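Local atomic coordinates of peptidoglycan glycosyltransferase (Eggerthella lenta, PDB entry 4MNR), a protein that belongs to the penicillin-binding proteins, pairing a dimerisation-type module with a transpeptidase-family domain of the beta-lactamase clan. Residues Ala261-Pro273 against Pro317-Ile331. Residues are numbered along the deposited sequence; the frame is centred on the assembly and turned at random.
Sequences AESFGFNKEIDFP and PQATVLEMAMVGTAI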
loop_
_atom_site.group_PDB
_atom_site.type_symbol
_atom_site.label_atom_id
_atom_site.label_comp_id
_atom_site.label_asym_id
_atom_site.label_seq_id
_atom_site.Cartn_x
_atom_site.Cartn_y
_atom_site.Cartn_z
ATOM N N ALA A 261 -15.344 2.030 5.133
ATOM C CA ALA A 261 -14.231 1.264 4.598
ATOM C C ALA A 261 -14.490 0.956 3.123
ATOM O O ALA A 261 -13.570 1.005 2.295
ATOM C CB ALA A 261 -14.052 -0.025 5.385
ATOM N N GLU A 262 -15.735 0.627 2.795
ATOM C CA GLU A 262 -16.057 0.301 1.413
ATOM C C GLU A 262 -15.867 1.513 0.493
ATOM O O GLU A 262 -15.507 1.365 -0.682
ATOM C CB GLU A 262 -17.451 -0.325 1.303
ATOM C CG GLU A 262 -17.453 -1.765 1.841
ATOM C CD GLU A 262 -18.804 -2.443 1.813
ATOM O OE1 GLU A 262 -19.816 -1.751 1.565
ATOM O OE2 GLU A 262 -18.842 -3.678 2.048
ATOM N N SER A 263 -16.090 2.708 1.031
ATOM C CA SER A 263 -15.883 3.932 0.255
ATOM C C SER A 263 -14.421 4.125 -0.152
ATOM O O SER A 263 -14.133 4.818 -1.132
ATOM C CB SER A 263 -16.383 5.161 1.026
ATOM O OG SER A 263 -17.777 5.078 1.279
ATOM N N PHE A 264 -13.506 3.513 0.601
ATOM C CA PHE A 264 -12.080 3.598 0.318
ATOM C C PHE A 264 -11.598 2.388 -0.460
ATOM O O PHE A 264 -10.410 2.267 -0.741
ATOM C CB PHE A 264 -11.267 3.680 1.614
ATOM C CG PHE A 264 -11.202 5.054 2.216
ATOM C CD1 PHE A 264 -10.110 5.878 1.964
ATOM C CD2 PHE A 264 -12.194 5.503 3.065
ATOM C CE1 PHE A 264 -10.020 7.133 2.534
ATOM C CE2 PHE A 264 -12.115 6.761 3.641
ATOM C CZ PHE A 264 -11.034 7.585 3.370
ATOM N N GLY A 265 -12.502 1.481 -0.793
ATOM C CA GLY A 265 -12.120 0.387 -1.665
ATOM C C GLY A 265 -12.133 -1.000 -1.061
ATOM O O GLY A 265 -11.899 -1.981 -1.769
ATOM N N PHE A 266 -12.407 -1.105 0.234
ATOM C CA PHE A 266 -12.540 -2.429 0.831
ATOM C C PHE A 266 -13.743 -3.169 0.237
ATOM O O PHE A 266 -14.777 -2.567 -0.071
ATOM C CB PHE A 266 -12.608 -2.332 2.366
ATOM C CG PHE A 266 -11.282 -2.011 3.002
ATOM C CD1 PHE A 266 -10.786 -0.719 2.981
ATOM C CD2 PHE A 266 -10.517 -3.009 3.590
ATOM C CE1 PHE A 266 -9.559 -0.411 3.545
ATOM C CE2 PHE A 266 -9.287 -2.718 4.167
ATOM C CZ PHE A 266 -8.795 -1.418 4.144
ATOM N N ASN A 267 -13.591 -4.483 0.060
ATOM C CA ASN A 267 -14.623 -5.343 -0.529
ATOM C C ASN A 267 -14.966 -5.002 -1.970
ATOM O O ASN A 267 -16.056 -5.339 -2.446
ATOM C CB ASN A 267 -15.900 -5.377 0.314
ATOM C CG ASN A 267 -15.681 -5.990 1.680
ATOM O OD1 ASN A 267 -14.777 -6.806 1.874
ATOM N ND2 ASN A 267 -16.526 -5.622 2.627
ATOM N N LYS A 268 -14.041 -4.338 -2.653
ATOM C CA LYS A 268 -14.177 -4.083 -4.087
ATOM C C LYS A 268 -13.040 -4.775 -4.834
ATOM O O LYS A 268 -11.898 -4.763 -4.400
ATOM C CB LYS A 268 -14.114 -2.584 -4.374
ATOM C CG LYS A 268 -15.079 -1.737 -3.569
ATOM C CD LYS A 268 -16.519 -1.940 -4.009
ATOM C CE LYS A 268 -17.456 -1.085 -3.177
ATOM N NZ LYS A 268 -16.967 0.319 -3.094
ATOM N N GLU A 269 -13.362 -5.394 -5.961
ATOM C CA GLU A 269 -12.318 -5.928 -6.811
ATOM C C GLU A 269 -11.762 -4.772 -7.623
ATOM O O GLU A 269 -12.477 -4.123 -8.381
ATOM C CB GLU A 269 -12.845 -7.054 -7.702
ATOM C CG GLU A 269 -12.852 -8.413 -7.003
ATOM C CD GLU A 269 -13.718 -9.442 -7.708
ATOM O OE1 GLU A 269 -14.953 -9.415 -7.511
ATOM O OE2 GLU A 269 -13.165 -10.279 -8.454
ATOM N N ILE A 270 -10.489 -4.490 -7.415
ATOM C CA ILE A 270 -9.851 -3.389 -8.111
ATOM C C ILE A 270 -9.002 -3.948 -9.236
ATOM O O ILE A 270 -8.182 -4.837 -9.028
ATOM C CB ILE A 270 -9.039 -2.525 -7.137
ATOM C CG1 ILE A 270 -10.011 -1.693 -6.288
ATOM C CG2 ILE A 270 -8.064 -1.621 -7.892
ATOM C CD1 ILE A 270 -9.496 -1.337 -4.911
ATOM N N ASP A 271 -9.237 -3.439 -10.440
ATOM C CA ASP A 271 -8.552 -3.905 -11.629
ATOM C C ASP A 271 -7.074 -3.498 -11.555
ATOM O O ASP A 271 -6.755 -2.356 -11.220
ATOM C CB ASP A 271 -9.229 -3.268 -12.843
ATOM C CG ASP A 271 -8.757 -3.845 -14.163
ATOM O OD1 ASP A 271 -8.347 -5.025 -14.209
ATOM O OD2 ASP A 271 -8.818 -3.108 -15.166
ATOM N N PHE A 272 -6.178 -4.435 -11.852
ATOM C CA PHE A 272 -4.742 -4.150 -11.816
ATOM C C PHE A 272 -4.029 -5.208 -12.658
ATOM O O PHE A 272 -4.479 -6.356 -12.720
ATOM C CB PHE A 272 -4.236 -4.124 -10.355
ATOM C CG PHE A 272 -2.929 -3.398 -10.172
ATOM C CD1 PHE A 272 -2.834 -2.031 -10.426
ATOM C CD2 PHE A 272 -1.798 -4.072 -9.738
ATOM C CE1 PHE A 272 -1.639 -1.364 -10.272
ATOM C CE2 PHE A 272 -0.601 -3.403 -9.577
ATOM C CZ PHE A 272 -0.513 -2.056 -9.842
ATOM N N PRO A 273 -2.938 -4.826 -13.347
ATOM C CA PRO A 273 -2.275 -5.810 -14.215
ATOM C C PRO A 273 -1.596 -6.938 -13.442
ATOM O O PRO A 273 -1.409 -8.020 -13.990
ATOM C CB PRO A 273 -1.242 -4.973 -14.983
ATOM C CG PRO A 273 -1.057 -3.738 -14.168
ATOM C CD PRO A 273 -2.401 -3.469 -13.549
ATOM N N PRO A 317 -10.172 -5.163 9.230
ATOM C CA PRO A 317 -9.660 -4.979 7.863
ATOM C C PRO A 317 -8.416 -5.798 7.519
ATOM O O PRO A 317 -7.549 -6.018 8.368
ATOM C CB PRO A 317 -9.295 -3.500 7.835
ATOM C CG PRO A 317 -8.965 -3.172 9.280
ATOM C CD PRO A 317 -9.934 -3.979 10.080
ATOM N N GLN A 318 -8.358 -6.259 6.274
ATOM C CA GLN A 318 -7.135 -6.836 5.722
ATOM C C GLN A 318 -6.920 -6.112 4.410
ATOM O O GLN A 318 -7.841 -5.999 3.600
ATOM C CB GLN A 318 -7.302 -8.319 5.438
ATOM C CG GLN A 318 -7.716 -9.128 6.646
ATOM C CD GLN A 318 -7.836 -10.598 6.321
ATOM O OE1 GLN A 318 -8.905 -11.196 6.458
ATOM N NE2 GLN A 318 -6.738 -11.194 5.886
ATOM N N ALA A 319 -5.707 -5.635 4.184
ATOM C CA ALA A 319 -5.489 -4.789 3.027
ATOM C C ALA A 319 -4.180 -5.119 2.347
ATOM O O ALA A 319 -3.231 -5.568 2.996
ATOM C CB ALA A 319 -5.482 -3.325 3.447
ATOM N N THR A 320 -4.117 -4.840 1.050
ATOM C CA THR A 320 -2.821 -4.852 0.375
ATOM C C THR A 320 -2.084 -3.551 0.637
ATOM O O THR A 320 -2.686 -2.566 1.039
ATOM C CB THR A 320 -2.991 -5.025 -1.137
ATOM O OG1 THR A 320 -3.813 -3.976 -1.658
ATOM C CG2 THR A 320 -3.628 -6.351 -1.443
ATOM N N VAL A 321 -0.776 -3.529 0.390
ATOM C CA VAL A 321 -0.026 -2.287 0.546
ATOM C C VAL A 321 -0.519 -1.270 -0.490
ATOM O O VAL A 321 -0.628 -0.071 -0.213
ATOM C CB VAL A 321 1.487 -2.539 0.432
ATOM C CG1 VAL A 321 2.268 -1.230 0.607
ATOM C CG2 VAL A 321 1.898 -3.568 1.481
ATOM N N LEU A 322 -0.867 -1.766 -1.676
ATOM C CA LEU A 322 -1.458 -0.920 -2.711
ATOM C C LEU A 322 -2.741 -0.250 -2.220
ATOM O O LEU A 322 -2.928 0.958 -2.422
ATOM C CB LEU A 322 -1.742 -1.754 -3.967
ATOM C CG LEU A 322 -2.452 -1.033 -5.107
ATOM C CD1 LEU A 322 -1.656 0.193 -5.588
ATOM C CD2 LEU A 322 -2.716 -1.990 -6.270
ATOM N N GLU A 323 -3.602 -1.019 -1.545
ATOM C CA GLU A 323 -4.833 -0.460 -0.996
ATOM C C GLU A 323 -4.521 0.633 0.028
ATOM O O GLU A 323 -5.162 1.681 0.029
ATOM C CB GLU A 323 -5.704 -1.538 -0.350
ATOM C CG GLU A 323 -6.837 -0.994 0.521
ATOM C CD GLU A 323 -7.893 -0.202 -0.260
ATOM O OE1 GLU A 323 -8.176 -0.535 -1.430
ATOM O OE2 GLU A 323 -8.446 0.765 0.308
HETATM N N MSE A 324 -3.539 0.403 0.891
HETATM C CA MSE A 324 -3.205 1.436 1.872
HETATM C C MSE A 324 -2.622 2.690 1.230
HETATM O O MSE A 324 -2.841 3.795 1.703
HETATM C CB MSE A 324 -2.302 0.892 2.995
HETATM C CG MSE A 324 -2.952 -0.228 3.789
HETATM SE SE MSE A 324 -4.779 0.178 4.386
HETATM C CE MSE A 324 -4.411 1.791 5.425
ATOM N N ALA A 325 -1.899 2.530 0.128
ATOM C CA ALA A 325 -1.433 3.681 -0.614
ATOM C C ALA A 325 -2.626 4.421 -1.209
ATOM O O ALA A 325 -2.659 5.643 -1.193
ATOM C CB ALA A 325 -0.445 3.262 -1.701
HETATM N N MSE A 326 -3.608 3.674 -1.707
HETATM C CA MSE A 326 -4.837 4.287 -2.218
HETATM C C MSE A 326 -5.590 5.060 -1.139
HETATM O O MSE A 326 -6.167 6.114 -1.407
HETATM C CB MSE A 326 -5.740 3.243 -2.873
HETATM C CG MSE A 326 -5.078 2.650 -4.133
HETATM SE SE MSE A 326 -6.028 1.075 -4.768
HETATM C CE MSE A 326 -7.752 1.872 -4.892
ATOM N N VAL A 327 -5.589 4.539 0.086
ATOM C CA VAL A 327 -6.187 5.277 1.197
ATOM C C VAL A 327 -5.475 6.616 1.365
ATOM O O VAL A 327 -6.103 7.660 1.517
ATOM C CB VAL A 327 -6.135 4.460 2.514
ATOM C CG1 VAL A 327 -6.457 5.359 3.699
ATOM C CG2 VAL A 327 -7.106 3.304 2.455
ATOM N N GLY A 328 -4.148 6.586 1.310
ATOM C CA GLY A 328 -3.365 7.801 1.346
ATOM C C GLY A 328 -3.677 8.758 0.204
ATOM O O GLY A 328 -3.751 9.976 0.402
ATOM N N THR A 329 -3.846 8.224 -1.002
ATOM C CA THR A 329 -4.122 9.113 -2.130
ATOM C C THR A 329 -5.489 9.792 -1.988
ATOM O O THR A 329 -5.645 10.913 -2.441
ATOM C CB THR A 329 -3.991 8.446 -3.524
ATOM O OG1 THR A 329 -4.996 7.436 -3.697
ATOM C CG2 THR A 329 -2.597 7.848 -3.704
ATOM N N ALA A 330 -6.446 9.136 -1.329
ATOM C CA ALA A 330 -7.757 9.749 -1.113
ATOM C C ALA A 330 -7.603 11.006 -0.279
ATOM O O ALA A 330 -8.188 12.042 -0.570
ATOM C CB ALA A 330 -8.695 8.781 -0.412
ATOM N N ILE A 331 -6.805 10.913 0.775
ATOM C CA ILE A 331 -6.600 12.061 1.649
ATOM C C ILE A 331 -5.803 13.160 0.942
ATOM O O ILE A 331 -6.102 14.351 1.085
ATOM C CB ILE A 331 -5.944 11.627 2.972
ATOM C CG1 ILE A 331 -6.838 10.584 3.669
ATOM C CG2 ILE A 331 -5.707 12.826 3.879
ATOM C CD1 ILE A 331 -8.288 11.029 3.853
#
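F264, just past the last turn of helix 242-263, brings its ring to helix 321-332, where CE1 comes 3.6 Å from the CB of A330, CD1 rests on the CG2 of V327, and the CD1 of I331 stands at the ring edge. With CG beside the backbone N, the ring crosses the V327 side chain at about a right angle; V190 and A193 of helix 188-197 also touch it. The carbonyl oxygen of F264 and OE2 of E323 are 2.7 Å apart, a separation more easily explained if the carboxyl group is protonated. E323 OE1, by contrast, is buried here and has no partner in the model. Positive phi at G265 (114°), with F266 N bonded to A261 O and G265 N to E262 O, defines a Schellman motif that turns the chain off the helix. F266 then drops its ring between the acid and the loop leading into helix 321-332: CE1 is 3.6 Å from E323 OE2, ring and carboxylate planes are 59° apart, and CE2 meets the CB of P317 at 3.8 Å. The SE of selenomethionine M324 sits at the ring edge, while the F187 ring pairs edge-to-face with that of F266. Helix 321-332 itself packs through V321, A325 and T329 on strand 425-431 of the five-stranded antiparallel sheet, as in the penicillin-binding/beta-lactamase fold, where helices pack on such a sheet; the 261-273 segment meets this helix chiefly through L322, E323, M326, V327 and A330 instead. Farther on, I270 CD1 reaches tip to tip toward the CE of selenomethionine M326, 3.7 Å away. L322 CD2 makes a CH-pi contact with the F272 ring, 3.9 Å from its centroid and 1° off the normal, with P273 CD over the opposite face.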